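Local atomic coordinates of translocator protein bipD (Burkholderia pseudomallei, PDB entry 3NFT), a protein that is required for invasion of epithelial cells and survival inside host cells, and probably regulates secretion of the effectors BipB and BipC and their insertion into the target membrane. Residues A[98-103]-A[125-130]; A[36-41]-A[277-282]; A[137-142]-A[194-199]; A[145-150]-A[221-226]. All coordinates share one frame; numbering follows the deposited sequence.

Contact 1: A[98-103]-A[125-130]; sequences RLETEL and GLVDVI
Glu100 and Val127 bring their CA atoms to 6.3 Å where helix 76-103 meets helix 121-160, the two short segments running antiparallel at 171° with axes 10.2 Å apart. The packing is that of an antiparallel helical bundle: helix 76-103 lies against helix 121-160, whose residues here belong to a predicted coiled-coil region. No direct hydrogen bond joins the segments, and the buried part is aliphatic. CD1 of Leu103 packs 3.7 Å from CD1 of Ile130 and 3.9 Å from CB of Leu126, while its other methyl, CD2, meets CD1 of Leu126. Ile130 has CG1 anti to its own carbonyl carbon (chi1 -72°), and its CD1, one bond further out, lies 3.9 Å from CA of Glu100, against the backbone of the other helix. Ile130 and Leu99 also touch helix 244-295, through Leu286 and Ile290 respectively. Toward the outer side the extended Glu100 chain crosses Val127 at about a right angle, OE2 lying 3.8 Å from CG1 of Val127. The stronger polar partner of this carboxylate is Lys134, one turn beyond Ile130, which forms a salt bridge with OE1. Water 1 adds a looser bridge, donating to the carbonyl O of Val127 at 3.0 Å and only weakly to OE1 of Glu100.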
loop_
_atom_site.group_PDB
_atom_site.type_symbol
_atom_site.label_atom_id
_atom_site.label_comp_id
_atom_site.label_asym_id
_atom_site.label_seq_id
_atom_site.Cartn_x
_atom_site.Cartn_y
_atom_site.Cartn_z
ATOM N N ARG A 98 -7.621 13.703 -6.690
ATOM C CA ARG A 98 -8.600 13.281 -7.706
ATOM C C ARG A 98 -8.557 11.785 -7.944
ATOM O O ARG A 98 -9.599 11.153 -8.078
ATOM C CB ARG A 98 -8.390 14.032 -9.026
ATOM C CG ARG A 98 -8.589 15.520 -8.867
ATOM C CD ARG A 98 -8.850 16.249 -10.176
ATOM N NE ARG A 98 -7.741 16.208 -11.123
ATOM C CZ ARG A 98 -6.659 16.998 -11.086
ATOM N NH1 ARG A 98 -6.478 17.905 -10.125
ATOM N NH2 ARG A 98 -5.733 16.873 -12.019
ATOM N N LEU A 99 -7.352 11.223 -7.992
ATOM C CA LEU A 99 -7.180 9.772 -8.157
ATOM C C LEU A 99 -7.754 9.004 -6.973
ATOM O O LEU A 99 -8.411 7.970 -7.147
ATOM C CB LEU A 99 -5.705 9.429 -8.382
ATOM C CG LEU A 99 -5.127 9.920 -9.718
ATOM C CD1 LEU A 99 -3.594 9.914 -9.713
ATOM C CD2 LEU A 99 -5.648 9.057 -10.885
ATOM N N GLU A 100 -7.537 9.524 -5.770
ATOM C CA GLU A 100 -8.053 8.913 -4.554
ATOM C C GLU A 100 -9.582 8.901 -4.586
ATOM O O GLU A 100 -10.228 7.900 -4.240
ATOM C CB GLU A 100 -7.537 9.668 -3.336
ATOM C CG GLU A 100 -8.072 9.145 -2.015
ATOM C CD GLU A 100 -7.439 9.822 -0.814
ATOM O OE1 GLU A 100 -6.523 10.665 -0.981
ATOM O OE2 GLU A 100 -7.895 9.521 0.309
ATOM N N THR A 101 -10.162 10.012 -5.012
ATOM C CA THR A 101 -11.616 10.102 -5.149
ATOM C C THR A 101 -12.144 9.079 -6.162
ATOM O O THR A 101 -13.167 8.434 -5.909
ATOM C CB THR A 101 -12.044 11.529 -5.515
ATOM O OG1 THR A 101 -11.612 12.417 -4.477
ATOM C CG2 THR A 101 -13.560 11.629 -5.664
ATOM N N GLU A 102 -11.439 8.922 -7.283
ATOM C CA GLU A 102 -11.740 7.876 -8.275
ATOM C C GLU A 102 -11.745 6.469 -7.659
ATOM O O GLU A 102 -12.571 5.632 -8.040
ATOM C CB GLU A 102 -10.717 7.910 -9.419
ATOM C CG GLU A 102 -11.115 8.693 -10.651
ATOM C CD GLU A 102 -11.299 7.803 -11.873
ATOM O OE1 GLU A 102 -10.543 7.986 -12.850
ATOM O OE2 GLU A 102 -12.186 6.915 -11.855
ATOM N N LEU A 103 -10.820 6.220 -6.728
ATOM C CA LEU A 103 -10.666 4.912 -6.065
ATOM C C LEU A 103 -11.662 4.625 -4.935
ATOM O O LEU A 103 -11.859 3.464 -4.566
ATOM C CB LEU A 103 -9.246 4.771 -5.492
ATOM C CG LEU A 103 -8.157 4.336 -6.462
ATOM C CD1 LEU A 103 -6.769 4.724 -5.925
ATOM C CD2 LEU A 103 -8.258 2.827 -6.735
ATOM N N GLY A 125 -5.358 -0.205 0.117
ATOM C CA GLY A 125 -3.926 -0.370 -0.114
ATOM C C GLY A 125 -3.388 0.712 -1.025
ATOM O O GLY A 125 -2.322 1.280 -0.757
ATOM N N LEU A 126 -4.118 0.982 -2.112
ATOM C CA LEU A 126 -3.739 2.029 -3.054
ATOM C C LEU A 126 -3.892 3.420 -2.425
ATOM O O LEU A 126 -3.079 4.296 -2.697
ATOM C CB LEU A 126 -4.514 1.898 -4.379
ATOM C CG LEU A 126 -4.163 0.616 -5.154
ATOM C CD1 LEU A 126 -5.052 0.461 -6.396
ATOM C CD2 LEU A 126 -2.698 0.620 -5.545
ATOM N N VAL A 127 -4.924 3.616 -1.590
ATOM C CA VAL A 127 -5.066 4.865 -0.821
ATOM C C VAL A 127 -3.838 5.093 0.065
ATOM O O VAL A 127 -3.317 6.213 0.154
ATOM C CB VAL A 127 -6.358 4.899 0.023
ATOM C CG1 VAL A 127 -6.371 6.128 0.955
ATOM C CG2 VAL A 127 -7.564 4.918 -0.892
ATOM N N ASP A 128 -3.354 4.033 0.705
ATOM C CA ASP A 128 -2.143 4.122 1.520
ATOM C C ASP A 128 -0.929 4.567 0.708
ATOM O O ASP A 128 -0.129 5.385 1.157
ATOM C CB ASP A 128 -1.843 2.781 2.205
ATOM C CG ASP A 128 -2.836 2.448 3.310
ATOM O OD1 ASP A 128 -3.561 3.353 3.776
ATOM O OD2 ASP A 128 -2.885 1.264 3.709
ATOM N N VAL A 129 -0.797 4.010 -0.490
ATOM C CA VAL A 129 0.273 4.372 -1.413
ATOM C C VAL A 129 0.138 5.834 -1.799
ATOM O O VAL A 129 1.120 6.561 -1.883
ATOM C CB VAL A 129 0.246 3.481 -2.679
ATOM C CG1 VAL A 129 1.201 4.001 -3.740
ATOM C CG2 VAL A 129 0.599 2.019 -2.320
ATOM N N ILE A 130 -1.094 6.270 -2.022
ATOM C CA ILE A 130 -1.351 7.671 -2.306
ATOM C C ILE A 130 -0.930 8.537 -1.126
ATOM O O ILE A 130 -0.309 9.577 -1.299
ATOM C CB ILE A 130 -2.817 7.914 -2.703
ATOM C CG1 ILE A 130 -3.085 7.343 -4.105
ATOM C CG2 ILE A 130 -3.141 9.408 -2.708
ATOM C CD1 ILE A 130 -4.522 7.310 -4.499
HETATM O O HOH W 1 -4.277 8.919 0.839
#

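Contact 2: A[36-41]-A[277-282]; sequences AGVDRR and SNFDNL
Arg40 turns its CG in between its own backbone N and carbonyl carbon (chi1 59°) and bends again at chi3 (-82°), and the guanidinium beyond lies against Ser277 in segment 277-282 of helix 244-295. The segment 36-41 is the linker between two helices: Gly37 ends the first with a Schellman motif, and Asp39 caps the next, its OD2 accepting from N of Arg41. That carboxylate is gripped side-on as well, NE and NH2 of Arg41 each taking one oxygen, with NH2 to OD1 at 2.9 Å in a salt bridge.

Across the contact no direct hydrogen bond forms. The backbone of Ser277 lies over one face of the Arg40 guanidinium, its N 3.9 Å above the plane and offset toward the rim; CB of Ser277 is 3.5 Å from NH1. The aliphatic part of Arg40 crosses Asp280 at a slant, CD lying 3.4 Å from OD1. The planes of guanidinium and carboxylate stand 61° apart, and NE of Arg40 forms a salt bridge with Glu44, in the helix that follows. Val38 supplies the apolar part, its CG1 meeting CE2 of Phe279 at 4.0 Å; both side chains also pack on helix 76-103, Val38 at Leu95 and Phe279 at Leu96. Two waters join the polar groups: water 2 accepts from N of Arg40 and donates to OD1 of Asp280, and water 3 accepts from NH1 of Arg40 and donates to the same OD1 at 2.6 Å.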
loop_
_atom_site.group_PDB
_atom_site.type_symbol
_atom_site.label_atom_id
_atom_site.label_comp_id
_atom_site.label_asym_id
_atom_site.label_seq_id
_atom_site.Cartn_x
_atom_site.Cartn_y
_atom_site.Cartn_z
ATOM N N ALA A 36 -3.457 17.413 -16.914
ATOM C CA ALA A 36 -3.978 17.356 -15.555
ATOM C C ALA A 36 -3.342 18.423 -14.657
ATOM O O ALA A 36 -3.621 18.475 -13.443
ATOM C CB ALA A 36 -3.762 15.975 -14.967
ATOM N N GLY A 37 -2.497 19.272 -15.225
ATOM C CA GLY A 37 -1.945 20.420 -14.526
ATOM C C GLY A 37 -0.579 20.213 -13.911
ATOM O O GLY A 37 -0.068 21.095 -13.217
ATOM N N VAL A 38 0.056 19.084 -14.213
ATOM C CA VAL A 38 1.355 18.731 -13.624
ATOM C C VAL A 38 2.452 18.677 -14.708
ATOM O O VAL A 38 2.361 17.901 -15.643
ATOM C CB VAL A 38 1.249 17.373 -12.887
ATOM C CG1 VAL A 38 2.601 16.952 -12.280
ATOM C CG2 VAL A 38 0.183 17.450 -11.781
ATOM N N ASP A 39 3.476 19.519 -14.568
ATOM C CA ASP A 39 4.602 19.556 -15.488
ATOM C C ASP A 39 5.873 19.798 -14.707
ATOM O O ASP A 39 6.186 20.930 -14.356
ATOM C CB ASP A 39 4.408 20.648 -16.542
ATOM C CG ASP A 39 5.483 20.622 -17.623
ATOM O OD1 ASP A 39 5.338 21.380 -18.604
ATOM O OD2 ASP A 39 6.489 19.888 -17.505
ATOM N N ARG A 40 6.605 18.717 -14.437
ATOM C CA ARG A 40 7.811 18.810 -13.639
ATOM C C ARG A 40 8.901 19.651 -14.255
ATOM O O ARG A 40 9.810 20.098 -13.570
ATOM C CB ARG A 40 8.367 17.419 -13.328
ATOM C CG ARG A 40 8.719 16.584 -14.571
ATOM C CD ARG A 40 9.280 15.218 -14.230
ATOM N NE ARG A 40 10.685 15.331 -13.929
ATOM C CZ ARG A 40 11.637 14.451 -14.238
ATOM N NH1 ARG A 40 11.369 13.298 -14.878
ATOM N NH2 ARG A 40 12.887 14.750 -13.949
ATOM N N ARG A 41 8.864 19.814 -15.581
ATOM C CA ARG A 41 9.875 20.603 -16.254
ATOM C C ARG A 41 9.886 22.067 -15.772
ATOM O O ARG A 41 10.916 22.728 -15.806
ATOM C CB ARG A 41 9.670 20.549 -17.790
ATOM C CG ARG A 41 9.731 19.126 -18.401
ATOM C CD ARG A 41 9.305 19.060 -19.889
ATOM N NE ARG A 41 8.027 19.723 -20.041
ATOM C CZ ARG A 41 7.500 20.067 -21.205
ATOM N NH1 ARG A 41 8.134 19.767 -22.331
ATOM N NH2 ARG A 41 6.349 20.716 -21.237
ATOM N N SER A 277 10.069 12.454 -11.076
ATOM C CA SER A 277 9.946 11.272 -11.930
ATOM C C SER A 277 9.161 10.168 -11.224
ATOM O O SER A 277 8.248 9.577 -11.802
ATOM C CB SER A 277 11.331 10.793 -12.374
ATOM O OG SER A 277 11.233 9.605 -13.139
ATOM N N ASN A 278 9.500 9.905 -9.950
ATOM C CA ASN A 278 8.744 8.944 -9.139
ATOM C C ASN A 278 7.256 9.309 -9.029
ATOM O O ASN A 278 6.387 8.430 -9.069
ATOM C CB ASN A 278 9.351 8.803 -7.739
ATOM C CG ASN A 278 10.594 7.919 -7.716
ATOM O OD1 ASN A 278 10.898 7.220 -8.693
ATOM N ND2 ASN A 278 11.294 7.894 -6.570
ATOM N N PHE A 279 6.948 10.599 -8.909
ATOM C CA PHE A 279 5.563 11.019 -8.848
ATOM C C PHE A 279 4.838 10.692 -10.160
ATOM O O PHE A 279 3.753 10.121 -10.160
ATOM C CB PHE A 279 5.403 12.512 -8.565
ATOM C CG PHE A 279 3.981 12.959 -8.638
ATOM C CD1 PHE A 279 3.150 12.899 -7.522
ATOM C CD2 PHE A 279 3.444 13.418 -9.834
ATOM C CE1 PHE A 279 1.823 13.289 -7.593
ATOM C CE2 PHE A 279 2.097 13.814 -9.893
ATOM C CZ PHE A 279 1.297 13.721 -8.781
ATOM N N ASP A 280 5.460 11.058 -11.267
ATOM C CA ASP A 280 4.868 10.766 -12.574
ATOM C C ASP A 280 4.607 9.260 -12.730
ATOM O O ASP A 280 3.544 8.848 -13.216
ATOM C CB ASP A 280 5.770 11.294 -13.674
ATOM C CG ASP A 280 5.765 12.812 -13.760
ATOM O OD1 ASP A 280 6.494 13.355 -14.625
ATOM O OD2 ASP A 280 5.009 13.475 -13.004
ATOM N N ASN A 281 5.572 8.439 -12.328
ATOM C CA ASN A 281 5.403 6.986 -12.369
ATOM C C ASN A 281 4.291 6.502 -11.456
ATOM O O ASN A 281 3.511 5.623 -11.825
ATOM C CB ASN A 281 6.691 6.282 -11.978
ATOM C CG ASN A 281 7.757 6.371 -13.038
ATOM O OD1 ASN A 281 7.481 6.696 -14.195
ATOM N ND2 ASN A 281 8.992 6.076 -12.651
ATOM N N LEU A 282 4.198 7.084 -10.266
ATOM C CA LEU A 282 3.095 6.787 -9.344
ATOM C C LEU A 282 1.727 7.050 -9.968
ATOM O O LEU A 282 0.828 6.213 -9.889
ATOM C CB LEU A 282 3.243 7.565 -8.036
ATOM C CG LEU A 282 2.117 7.497 -6.988
ATOM C CD1 LEU A 282 1.899 6.056 -6.473
ATOM C CD2 LEU A 282 2.393 8.469 -5.815
HETATM O O HOH W 2 5.454 16.058 -14.933
HETATM O O HOH W 3 8.699 12.087 -15.156
#

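Contact 3: A[137-142]-A[194-199]; sequences IDAYAT and MQLPKG
The end of strand 193-195 and the loop after it run back along helix 121-160, with CA of Leu196 5.6 Å from CA of Ala139 and CA of Met194 6.4 Å from CA of Thr142. The small side chain of Ala139 is consistent with the closer of these approaches. Its CB touches the Pro197 ring at CD, 3.7 Å away, and also meets CD2 of Leu196. One turn later, Thr142 and Met194 slide past each other in opposite directions: CG2 of Thr142 packs on CB of Met194 at 3.7 Å, and CG of Met194 lies 3.5 Å from the carbonyl O of Thr142. With OG1 anti to the carbonyl carbon and beside the backbone N (chi1 -60°), the Thr142 hydroxyl donates to the carbonyl O of Asp138, and CG2 is left to meet Met194. That oxygen also accepts from N of Thr142, the two donors reaching it from opposite faces of the carbonyl plane. Water 4 donates both to OG1 of Thr142 and to O of Gln195, at 2.8 Å, bridging helix and strand. Met194 and Leu196 pack on Val221 of the adjoining strand 220-223, and Trp205 of helix 202-209 covers Ala139 and Leu196, so the small sheet and its helix lean together on helix 121-160.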
loop_
_atom_site.group_PDB
_atom_site.type_symbol
_atom_site.label_atom_id
_atom_site.label_comp_id
_atom_site.label_asym_id
_atom_site.label_seq_id
_atom_site.Cartn_x
_atom_site.Cartn_y
_atom_site.Cartn_z
ATOM N N ILE A 137 5.682 14.333 -1.535
ATOM C CA ILE A 137 5.521 15.633 -2.181
ATOM C C ILE A 137 5.756 16.783 -1.246
ATOM O O ILE A 137 6.479 17.732 -1.564
ATOM C CB ILE A 137 4.084 15.821 -2.762
ATOM C CG1 ILE A 137 3.899 14.938 -3.981
ATOM C CG2 ILE A 137 3.792 17.314 -3.065
ATOM C CD1 ILE A 137 2.396 14.719 -4.286
ATOM N N ASP A 138 5.095 16.706 -0.098
ATOM C CA ASP A 138 5.203 17.748 0.910
ATOM C C ASP A 138 6.615 17.875 1.442
ATOM O O ASP A 138 7.136 18.995 1.592
ATOM C CB ASP A 138 4.266 17.425 2.089
ATOM C CG ASP A 138 2.810 17.734 1.803
ATOM O OD1 ASP A 138 1.977 17.388 2.679
ATOM O OD2 ASP A 138 2.470 18.309 0.748
ATOM N N ALA A 139 7.229 16.742 1.789
ATOM C CA ALA A 139 8.585 16.735 2.315
ATOM C C ALA A 139 9.534 17.400 1.330
ATOM O O ALA A 139 10.336 18.268 1.685
ATOM C CB ALA A 139 9.066 15.299 2.571
ATOM N N TYR A 140 9.475 16.974 0.081
ATOM C CA TYR A 140 10.417 17.496 -0.875
ATOM C C TYR A 140 10.195 18.955 -1.172
ATOM O O TYR A 140 11.161 19.696 -1.362
ATOM C CB TYR A 140 10.445 16.675 -2.173
ATOM C CG TYR A 140 11.716 15.871 -2.260
ATOM C CD1 TYR A 140 11.737 14.513 -2.053
ATOM C CD2 TYR A 140 12.912 16.515 -2.503
ATOM C CE1 TYR A 140 12.930 13.808 -2.130
ATOM C CE2 TYR A 140 14.090 15.830 -2.569
ATOM C CZ TYR A 140 14.097 14.486 -2.380
ATOM O OH TYR A 140 15.317 13.869 -2.437
ATOM N N ALA A 141 8.939 19.375 -1.207
ATOM C CA ALA A 141 8.629 20.766 -1.395
ATOM C C ALA A 141 9.228 21.599 -0.259
ATOM O O ALA A 141 9.790 22.665 -0.492
ATOM C CB ALA A 141 7.099 20.976 -1.479
ATOM N N THR A 142 9.073 21.141 0.983
ATOM C CA THR A 142 9.576 21.894 2.128
ATOM C C THR A 142 11.100 21.953 2.089
ATOM O O THR A 142 11.703 22.995 2.306
ATOM C CB THR A 142 9.134 21.233 3.436
ATOM O OG1 THR A 142 7.707 21.194 3.477
ATOM C CG2 THR A 142 9.661 22.037 4.612
ATOM N N MET A 194 13.581 23.238 8.465
ATOM C CA MET A 194 12.467 22.593 7.818
ATOM C C MET A 194 11.995 21.455 8.706
ATOM O O MET A 194 12.788 20.847 9.406
ATOM C CB MET A 194 12.919 22.065 6.462
ATOM C CG MET A 194 13.324 23.166 5.455
ATOM S SD MET A 194 14.842 22.782 4.548
ATOM C CE MET A 194 16.067 23.284 5.737
ATOM N N GLN A 195 10.699 21.196 8.685
ATOM C CA GLN A 195 10.127 20.110 9.459
ATOM C C GLN A 195 9.612 19.081 8.478
ATOM O O GLN A 195 8.775 19.390 7.638
ATOM C CB GLN A 195 8.982 20.624 10.333
ATOM C CG GLN A 195 8.228 19.537 11.054
ATOM C CD GLN A 195 9.083 18.822 12.071
ATOM O OE1 GLN A 195 9.648 19.455 12.969
ATOM N NE2 GLN A 195 9.194 17.499 11.935
ATOM N N LEU A 196 10.125 17.863 8.584
ATOM C CA LEU A 196 9.610 16.743 7.801
ATOM C C LEU A 196 8.192 16.381 8.261
ATOM O O LEU A 196 7.825 16.636 9.423
ATOM C CB LEU A 196 10.529 15.525 7.941
ATOM C CG LEU A 196 11.918 15.630 7.307
ATOM C CD1 LEU A 196 12.817 14.459 7.674
ATOM C CD2 LEU A 196 11.769 15.730 5.803
ATOM N N PRO A 197 7.392 15.767 7.375
ATOM C CA PRO A 197 6.051 15.309 7.756
ATOM C C PRO A 197 6.102 14.368 8.959
ATOM O O PRO A 197 7.081 13.625 9.136
ATOM C CB PRO A 197 5.565 14.563 6.506
ATOM C CG PRO A 197 6.403 15.106 5.369
ATOM C CD PRO A 197 7.733 15.428 5.978
ATOM N N LYS A 198 5.070 14.401 9.798
ATOM C CA LYS A 198 4.972 13.445 10.898
ATOM C C LYS A 198 4.959 12.032 10.303
ATOM O O LYS A 198 4.381 11.798 9.231
ATOM C CB LYS A 198 3.719 13.695 11.748
ATOM C CG LYS A 198 3.786 13.029 13.121
ATOM C CD LYS A 198 2.598 13.393 14.006
ATOM C CE LYS A 198 2.741 12.768 15.405
ATOM N NZ LYS A 198 1.573 13.059 16.308
ATOM N N GLY A 199 5.649 11.109 10.967
ATOM C CA GLY A 199 5.795 9.738 10.471
ATOM C C GLY A 199 6.982 9.511 9.547
ATOM O O GLY A 199 7.220 8.383 9.112
HETATM O O HOH W 4 7.429 18.795 5.202
#

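Contact 4: A[145-150]-A[221-226]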
loop_
_atom_site.group_PDB
_atom_site.type_symbol
_atom_site.label_atom_id
_atom_site.label_comp_id
_atom_site.label_asym_id
_atom_site.label_seq_id
_atom_site.Cartn_x
_atom_site.Cartn_y
_atom_site.Cartn_z
ATOM N N GLU A 145 12.246 24.167 -0.937
ATOM C CA GLU A 145 11.972 25.581 -0.587
ATOM C C GLU A 145 13.041 26.123 0.343
ATOM O O GLU A 145 13.598 27.180 0.107
ATOM C CB GLU A 145 10.618 25.735 0.128
ATOM C CG GLU A 145 10.420 27.044 1.001
ATOM C CD GLU A 145 10.273 28.294 0.185
ATOM O OE1 GLU A 145 10.187 29.401 0.771
ATOM O OE2 GLU A 145 10.224 28.172 -1.052
ATOM N N GLY A 146 13.327 25.379 1.396
ATOM C CA GLY A 146 14.296 25.845 2.390
ATOM C C GLY A 146 15.703 25.920 1.842
ATOM O O GLY A 146 16.443 26.887 2.062
ATOM N N LEU A 147 16.106 24.886 1.127
ATOM C CA LEU A 147 17.439 24.889 0.555
ATOM C C LEU A 147 17.578 25.989 -0.503
ATOM O O LEU A 147 18.641 26.575 -0.644
ATOM C CB LEU A 147 17.819 23.516 0.026
ATOM C CG LEU A 147 18.491 22.573 1.050
ATOM C CD1 LEU A 147 19.909 22.993 1.393
ATOM C CD2 LEU A 147 17.687 22.440 2.353
ATOM N N THR A 148 16.509 26.262 -1.241
ATOM C CA THR A 148 16.587 27.315 -2.239
ATOM C C THR A 148 16.633 28.689 -1.569
ATOM O O THR A 148 17.310 29.595 -2.037
ATOM C CB THR A 148 15.442 27.218 -3.269
ATOM O OG1 THR A 148 15.486 25.914 -3.886
ATOM C CG2 THR A 148 15.567 28.307 -4.338
ATOM N N LYS A 149 15.912 28.847 -0.459
ATOM C CA LYS A 149 16.050 30.074 0.307
ATOM C C LYS A 149 17.471 30.290 0.819
ATOM O O LYS A 149 18.023 31.400 0.764
ATOM C CB LYS A 149 15.057 30.059 1.464
ATOM C CG LYS A 149 15.186 31.246 2.349
ATOM C CD LYS A 149 14.803 32.558 1.715
ATOM C CE LYS A 149 14.517 33.590 2.820
ATOM N NZ LYS A 149 14.548 34.972 2.330
ATOM N N TYR A 150 18.073 29.231 1.344
ATOM C CA TYR A 150 19.485 29.256 1.720
ATOM C C TYR A 150 20.383 29.677 0.569
ATOM O O TYR A 150 21.221 30.557 0.686
ATOM C CB TYR A 150 19.885 27.890 2.220
ATOM C CG TYR A 150 21.361 27.527 2.194
ATOM C CD1 TYR A 150 22.311 28.235 2.938
ATOM C CD2 TYR A 150 21.803 26.432 1.486
ATOM C CE1 TYR A 150 23.626 27.860 2.942
ATOM C CE2 TYR A 150 23.133 26.050 1.479
ATOM C CZ TYR A 150 24.052 26.770 2.213
ATOM O OH TYR A 150 25.366 26.373 2.232
ATOM N N VAL A 221 15.073 19.505 9.973
ATOM C CA VAL A 221 16.183 19.594 9.058
ATOM C C VAL A 221 16.826 20.965 9.176
ATOM O O VAL A 221 16.153 21.993 9.022
ATOM C CB VAL A 221 15.733 19.373 7.611
ATOM C CG1 VAL A 221 16.951 19.347 6.706
ATOM C CG2 VAL A 221 14.936 18.071 7.490
ATOM N N THR A 222 18.127 20.972 9.448
ATOM C CA THR A 222 18.925 22.190 9.501
ATOM C C THR A 222 20.043 22.096 8.453
ATOM O O THR A 222 20.462 21.002 8.057
ATOM C CB THR A 222 19.546 22.408 10.897
ATOM O OG1 THR A 222 20.274 21.245 11.268
ATOM C CG2 THR A 222 18.465 22.696 11.936
ATOM N N ILE A 223 20.507 23.245 8.004
ATOM C CA ILE A 223 21.510 23.343 6.966
ATOM C C ILE A 223 22.882 23.452 7.609
ATOM O O ILE A 223 23.096 24.302 8.494
ATOM C CB ILE A 223 21.220 24.554 6.091
ATOM C CG1 ILE A 223 19.830 24.401 5.450
ATOM C CG2 ILE A 223 22.310 24.758 5.053
ATOM C CD1 ILE A 223 19.377 25.629 4.818
ATOM N N ASN A 224 23.800 22.587 7.194
ATOM C CA ASN A 224 25.163 22.588 7.732
ATOM C C ASN A 224 25.842 23.911 7.321
ATOM O O ASN A 224 25.981 24.188 6.115
ATOM C CB ASN A 224 25.919 21.363 7.179
ATOM C CG ASN A 224 27.289 21.198 7.743
ATOM O OD1 ASN A 224 27.878 22.125 8.314
ATOM N ND2 ASN A 224 27.843 19.980 7.566
ATOM N N PRO A 225 26.282 24.721 8.310
ATOM C CA PRO A 225 26.887 26.005 8.004
ATOM C C PRO A 225 28.381 25.959 7.657
ATOM O O PRO A 225 29.026 26.995 7.574
ATOM C CB PRO A 225 26.662 26.797 9.275
ATOM C CG PRO A 225 26.755 25.744 10.343
ATOM C CD PRO A 225 26.139 24.503 9.763
ATOM N N ASP A 226 28.919 24.772 7.436
ATOM C CA ASP A 226 30.366 24.603 7.342
ATOM C C ASP A 226 30.999 25.431 6.207
ATOM O O ASP A 226 32.031 26.065 6.398
ATOM C CB ASP A 226 30.801 23.127 7.238
ATOM C CG ASP A 226 30.203 22.367 6.036
ATOM O OD1 ASP A 226 30.750 21.286 5.751
ATOM O OD2 ASP A 226 29.182 22.767 5.444
HETATM O O HOH W 5 27.287 26.197 4.536
#
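Ile223 packs its CG2 methyl squarely over the ring of Tyr150, 3.7 Å from the centroid and 5° off the ring normal, a CH-pi contact. This is the tight part of the interface between helix 121-160 and strand 220-223, whose short segments run nearly parallel, 16° apart. CG of Tyr150 is anti to its backbone N (chi1 158°), and the ring beyond it presents one face to Ile223. The other branch of Ile223 reaches back to the helix, its CD1 lying 3.5 Å from CB of Tyr150, while CG1 meets CD2 of Leu147 at 4.2 Å. Gly146 joins through its backbone alone, with O 4.2 Å from CD1 of Ile223. Helix 244-295 also packs on this layer, Leu268 touching Leu147 and Ile261 touching Tyr150.

Beyond the ring the fit becomes looser and polar. The Tyr150 hydroxyl and the carbonyl O of Asn224 are joined through water 5, which donates to that carbonyl at 2.9 Å. Here the strand gives way to an Asx turn, OD1 of Asn224 accepting from N of Asp226 ahead of helix 226-233. The chemistry thus divides along one tyrosine: its ring and CB hold the strand by dispersion and CH-pi packing, whereas its hydroxyl meets the turn through a water.

Contacts 1, 3 and 4 follow one another along helix 121-160, with contacts 1 and 4 centred about 33 Å apart. Contact 2 spans the longest stretch of chain, joining the loop before helix 41-56 to helix 244-295, and the other three fall within that span. It touches contact 1 through Val129 and Leu282 and contact 3 through Ile137 and Phe279. Contacts 3 and 4 interlock, since strands 193-195 and 220-223 are neighbours in one sheet, which packs on helix 121-160. In contacts 1 and 2 the early part of the chain packs on the predicted coiled coil, consistent with an N-terminal domain that acts as an intramolecular chaperone; both also touch the second subunit.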